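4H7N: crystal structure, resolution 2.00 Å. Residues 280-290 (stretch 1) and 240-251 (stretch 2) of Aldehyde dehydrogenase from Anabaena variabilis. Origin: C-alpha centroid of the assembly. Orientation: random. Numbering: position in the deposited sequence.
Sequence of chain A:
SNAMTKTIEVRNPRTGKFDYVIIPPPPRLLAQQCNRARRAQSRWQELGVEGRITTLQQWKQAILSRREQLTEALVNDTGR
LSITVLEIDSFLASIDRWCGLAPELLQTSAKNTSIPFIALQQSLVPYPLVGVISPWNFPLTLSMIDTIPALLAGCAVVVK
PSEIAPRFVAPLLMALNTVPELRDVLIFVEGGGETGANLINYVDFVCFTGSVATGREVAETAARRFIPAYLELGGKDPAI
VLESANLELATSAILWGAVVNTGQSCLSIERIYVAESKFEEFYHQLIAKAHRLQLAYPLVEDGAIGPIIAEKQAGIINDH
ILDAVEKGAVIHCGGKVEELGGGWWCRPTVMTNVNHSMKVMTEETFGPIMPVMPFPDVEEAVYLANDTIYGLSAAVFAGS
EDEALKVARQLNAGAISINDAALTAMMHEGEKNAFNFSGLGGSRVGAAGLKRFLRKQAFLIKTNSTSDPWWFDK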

# COMPACT_ATOMS: atom_id res chain seq x y z
N GLU A 280 8.87 -33.53 27.12
CA GLU A 280 8.36 -33.85 28.45
C GLU A 280 8.90 -32.85 29.49
O GLU A 280 8.15 -32.25 30.27
CB GLU A 280 8.73 -35.30 28.83
CG GLU A 280 8.40 -35.61 30.28
CD GLU A 280 8.71 -37.04 30.73
OE1 GLU A 280 9.44 -37.77 30.02
OE2 GLU A 280 8.27 -37.42 31.85
N GLU A 281 10.21 -32.66 29.47
CA GLU A 281 10.90 -31.75 30.38
C GLU A 281 10.38 -30.29 30.26
O GLU A 281 10.17 -29.57 31.25
CB GLU A 281 12.36 -31.85 30.00
CG GLU A 281 13.38 -31.00 30.69
CD GLU A 281 14.78 -31.34 30.16
OE1 GLU A 281 14.94 -32.34 29.38
OE2 GLU A 281 15.70 -30.61 30.54
N PHE A 282 10.18 -29.88 29.03
CA PHE A 282 9.65 -28.57 28.73
C PHE A 282 8.24 -28.38 29.26
O PHE A 282 7.95 -27.39 29.91
CB PHE A 282 9.65 -28.36 27.21
CG PHE A 282 9.05 -27.06 26.79
CD1 PHE A 282 7.71 -26.97 26.52
CD2 PHE A 282 9.84 -25.94 26.59
CE1 PHE A 282 7.15 -25.77 26.11
CE2 PHE A 282 9.28 -24.73 26.19
CZ PHE A 282 7.93 -24.65 25.95
N TYR A 283 7.32 -29.30 28.98
CA TYR A 283 5.97 -29.01 29.38
C TYR A 283 5.80 -29.06 30.90
O TYR A 283 5.01 -28.30 31.45
CB TYR A 283 4.92 -29.83 28.61
CG TYR A 283 4.64 -31.24 29.01
CD1 TYR A 283 3.95 -31.52 30.16
CD2 TYR A 283 4.97 -32.29 28.16
CE1 TYR A 283 3.64 -32.82 30.51
CE2 TYR A 283 4.66 -33.61 28.48
CZ TYR A 283 4.00 -33.87 29.66
OH TYR A 283 3.70 -35.17 30.04
N HIS A 284 6.58 -29.90 31.57
CA HIS A 284 6.58 -29.90 33.02
C HIS A 284 7.11 -28.62 33.61
O HIS A 284 6.55 -28.10 34.59
CB HIS A 284 7.36 -31.08 33.57
CG HIS A 284 6.59 -32.35 33.50
ND1 HIS A 284 5.34 -32.49 34.07
CD2 HIS A 284 6.88 -33.53 32.92
CE1 HIS A 284 4.90 -33.72 33.86
NE2 HIS A 284 5.82 -34.37 33.16
N GLN A 285 8.14 -28.07 33.00
CA GLN A 285 8.62 -26.78 33.49
C GLN A 285 7.56 -25.68 33.20
O GLN A 285 7.27 -24.82 34.05
CB GLN A 285 10.02 -26.47 32.98
CG GLN A 285 10.57 -25.26 33.69
CD GLN A 285 11.92 -24.78 33.22
OE1 GLN A 285 12.38 -23.75 33.70
NE2 GLN A 285 12.56 -25.49 32.29
N LEU A 286 6.96 -25.73 32.02
CA LEU A 286 5.91 -24.77 31.66
C LEU A 286 4.74 -24.80 32.64
O LEU A 286 4.22 -23.73 33.08
CB LEU A 286 5.42 -25.02 30.21
CG LEU A 286 4.62 -23.88 29.58
CD1 LEU A 286 5.45 -22.59 29.43
CD2 LEU A 286 4.08 -24.30 28.21
N ILE A 287 4.30 -26.01 32.95
CA ILE A 287 3.20 -26.14 33.92
C ILE A 287 3.54 -25.47 35.25
O ILE A 287 2.72 -24.72 35.80
CB ILE A 287 2.79 -27.59 34.15
CG1 ILE A 287 2.11 -28.13 32.89
CG2 ILE A 287 1.80 -27.69 35.31
CD1 ILE A 287 2.10 -29.65 32.86
N ALA A 288 4.73 -25.74 35.77
CA ALA A 288 5.09 -25.24 37.12
C ALA A 288 5.04 -23.70 37.12
O ALA A 288 4.50 -23.07 38.06
CB ALA A 288 6.47 -25.72 37.53
N LYS A 289 5.57 -23.09 36.05
CA LYS A 289 5.55 -21.64 35.95
C LYS A 289 4.15 -21.08 35.74
O LYS A 289 3.79 -20.04 36.29
CB LYS A 289 6.54 -21.14 34.84
CG LYS A 289 7.99 -21.48 35.16
CD LYS A 289 8.93 -21.18 34.00
CE LYS A 289 10.38 -21.22 34.49
NZ LYS A 289 11.32 -20.81 33.41
N ALA A 290 3.35 -21.75 34.92
CA ALA A 290 1.98 -21.32 34.68
C ALA A 290 1.14 -21.39 35.94
O ALA A 290 0.34 -20.50 36.25
CB ALA A 290 1.36 -22.19 33.64
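Stretch 2 240-251: IVLESANLELAT

Two side-chain carboxyl and amide oxygens, Glu248 OE1 and Gln285 OE1, lie only 2.7 Å apart although both are acceptors and no hydrogen bond joins them; the ammonium group of Lys289 sits beside the pair. Lys289 NZ forms a salt bridge with Glu248 OE2 (2.8 Å), donates to Thr251 OG1 (2.8 Å) and, within its own helix, reaches back one turn to Gln285 OE1 (3.1 Å), so three side-chain oxygens, Glu248 OE2, Thr251 OG1 and Gln285 OE1, accept from one ammonium group. Stretch 1 is helical throughout. Stretch 2 leaves a strand at Ile240 and Val241, passes through a type I turn from Leu242 to Ala245, and enters a helix at Leu247. Asn246 caps that helix: Asn246 OD1 accepts from Leu249 N at 3.2 Å. Behind the cap, Ala250 N donates to Asn246 O at 2.9 Å, and Thr251 N donates to Leu247 O at 2.9 Å. The helix axes approach to 9.7 Å and cross at -51°, their N-to-C directions inclined by the same 51°. Leu247 CA lies 6.5 Å from Phe282 CA, and one turn on, Thr251 CA comes to 5.4 Å from Leu286 CA. Thr251 is the knob of the contact, seated among Phe282, Gln285, Leu286 and Lys289. Thr251 OG1 donates to Leu247 O (2.8 Å) and accepts from Lys289 NZ, which satisfies the hydroxyl within the packed site, while Thr251 CG2 stands 3.5 Å from Phe282 CE2. The Phe282 ring fills the apolar side, with Leu247 CD2 at its edge, 4.1 Å from Phe282 CD2, and Ala250 CB also at the edge, 4.3 Å from Phe282 CE2. Val241 CG2, from the strand, lies 3.9 Å from Phe282 CE2, so the ring touches both strand and helix. Farther out, Leu247 CD1 rests 3.5 Å from Glu281 OE2.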

# COMPACT_ATOMS: atom_id res chain seq x y z
N ILE A 240 8.77 -22.39 18.21
CA ILE A 240 9.50 -23.62 17.94
C ILE A 240 10.67 -23.62 18.93
O ILE A 240 11.46 -22.63 19.01
CB ILE A 240 10.06 -23.65 16.50
CG1 ILE A 240 8.93 -23.70 15.47
CG2 ILE A 240 10.90 -24.89 16.27
CD1 ILE A 240 9.41 -23.56 14.01
N VAL A 241 10.77 -24.72 19.66
CA VAL A 241 11.84 -24.94 20.66
C VAL A 241 12.68 -26.13 20.19
O VAL A 241 12.23 -27.29 20.22
CB VAL A 241 11.26 -25.23 22.05
CG1 VAL A 241 12.39 -25.38 23.07
CG2 VAL A 241 10.36 -24.10 22.49
N LEU A 242 13.88 -25.82 19.68
CA LEU A 242 14.81 -26.85 19.24
C LEU A 242 15.51 -27.49 20.41
O LEU A 242 15.57 -26.94 21.54
CB LEU A 242 15.84 -26.25 18.26
CG LEU A 242 15.22 -25.52 17.06
CD1 LEU A 242 16.33 -24.87 16.25
CD2 LEU A 242 14.38 -26.46 16.19
N GLU A 243 16.10 -28.65 20.09
CA GLU A 243 16.71 -29.53 21.07
C GLU A 243 17.79 -28.83 21.90
O GLU A 243 17.89 -29.10 23.08
CB GLU A 243 17.32 -30.70 20.29
CG GLU A 243 17.78 -31.86 21.12
CD GLU A 243 17.96 -33.09 20.23
OE1 GLU A 243 18.74 -33.01 19.24
OE2 GLU A 243 17.29 -34.10 20.49
N SER A 244 18.58 -27.96 21.26
CA SER A 244 19.66 -27.20 21.90
C SER A 244 19.19 -25.98 22.74
O SER A 244 20.03 -25.26 23.30
CB SER A 244 20.62 -26.68 20.83
OG SER A 244 20.00 -25.77 19.94
N ALA A 245 17.89 -25.72 22.79
CA ALA A 245 17.40 -24.46 23.42
C ALA A 245 17.74 -24.34 24.90
O ALA A 245 17.90 -25.33 25.56
CB ALA A 245 15.89 -24.33 23.26
N ASN A 246 17.75 -23.11 25.42
CA ASN A 246 17.83 -22.87 26.86
C ASN A 246 16.39 -22.95 27.38
O ASN A 246 15.61 -22.01 27.19
CB ASN A 246 18.44 -21.49 27.16
CG ASN A 246 18.51 -21.17 28.65
OD1 ASN A 246 17.71 -21.64 29.45
ND2 ASN A 246 19.46 -20.32 29.02
N LEU A 247 16.04 -24.08 28.00
CA LEU A 247 14.64 -24.35 28.37
C LEU A 247 14.10 -23.44 29.47
O LEU A 247 12.89 -23.23 29.55
CB LEU A 247 14.45 -25.79 28.81
CG LEU A 247 14.76 -26.82 27.71
CD1 LEU A 247 14.59 -28.22 28.29
CD2 LEU A 247 13.89 -26.60 26.49
N GLU A 248 14.99 -22.99 30.35
CA GLU A 248 14.62 -22.09 31.42
C GLU A 248 14.12 -20.75 30.86
O GLU A 248 13.08 -20.24 31.29
CB GLU A 248 15.83 -21.90 32.36
CG GLU A 248 15.60 -20.87 33.44
CD GLU A 248 14.50 -21.27 34.41
OE1 GLU A 248 14.47 -22.45 34.84
OE2 GLU A 248 13.69 -20.41 34.75
N LEU A 249 14.87 -20.18 29.90
CA LEU A 249 14.46 -18.97 29.25
C LEU A 249 13.27 -19.26 28.34
O LEU A 249 12.31 -18.48 28.28
CB LEU A 249 15.62 -18.39 28.41
CG LEU A 249 16.80 -17.87 29.27
CD1 LEU A 249 17.92 -17.33 28.35
CD2 LEU A 249 16.40 -16.81 30.31
N ALA A 250 13.30 -20.37 27.62
CA ALA A 250 12.22 -20.65 26.66
C ALA A 250 10.87 -20.79 27.37
O ALA A 250 9.83 -20.31 26.88
CB ALA A 250 12.53 -21.90 25.85
N THR A 251 10.86 -21.46 28.53
CA THR A 251 9.59 -21.66 29.24
C THR A 251 9.11 -20.33 29.83
O THR A 251 7.91 -20.05 29.78
CB THR A 251 9.64 -22.78 30.30
OG1 THR A 251 10.71 -22.51 31.21
CG2 THR A 251 9.81 -24.14 29.65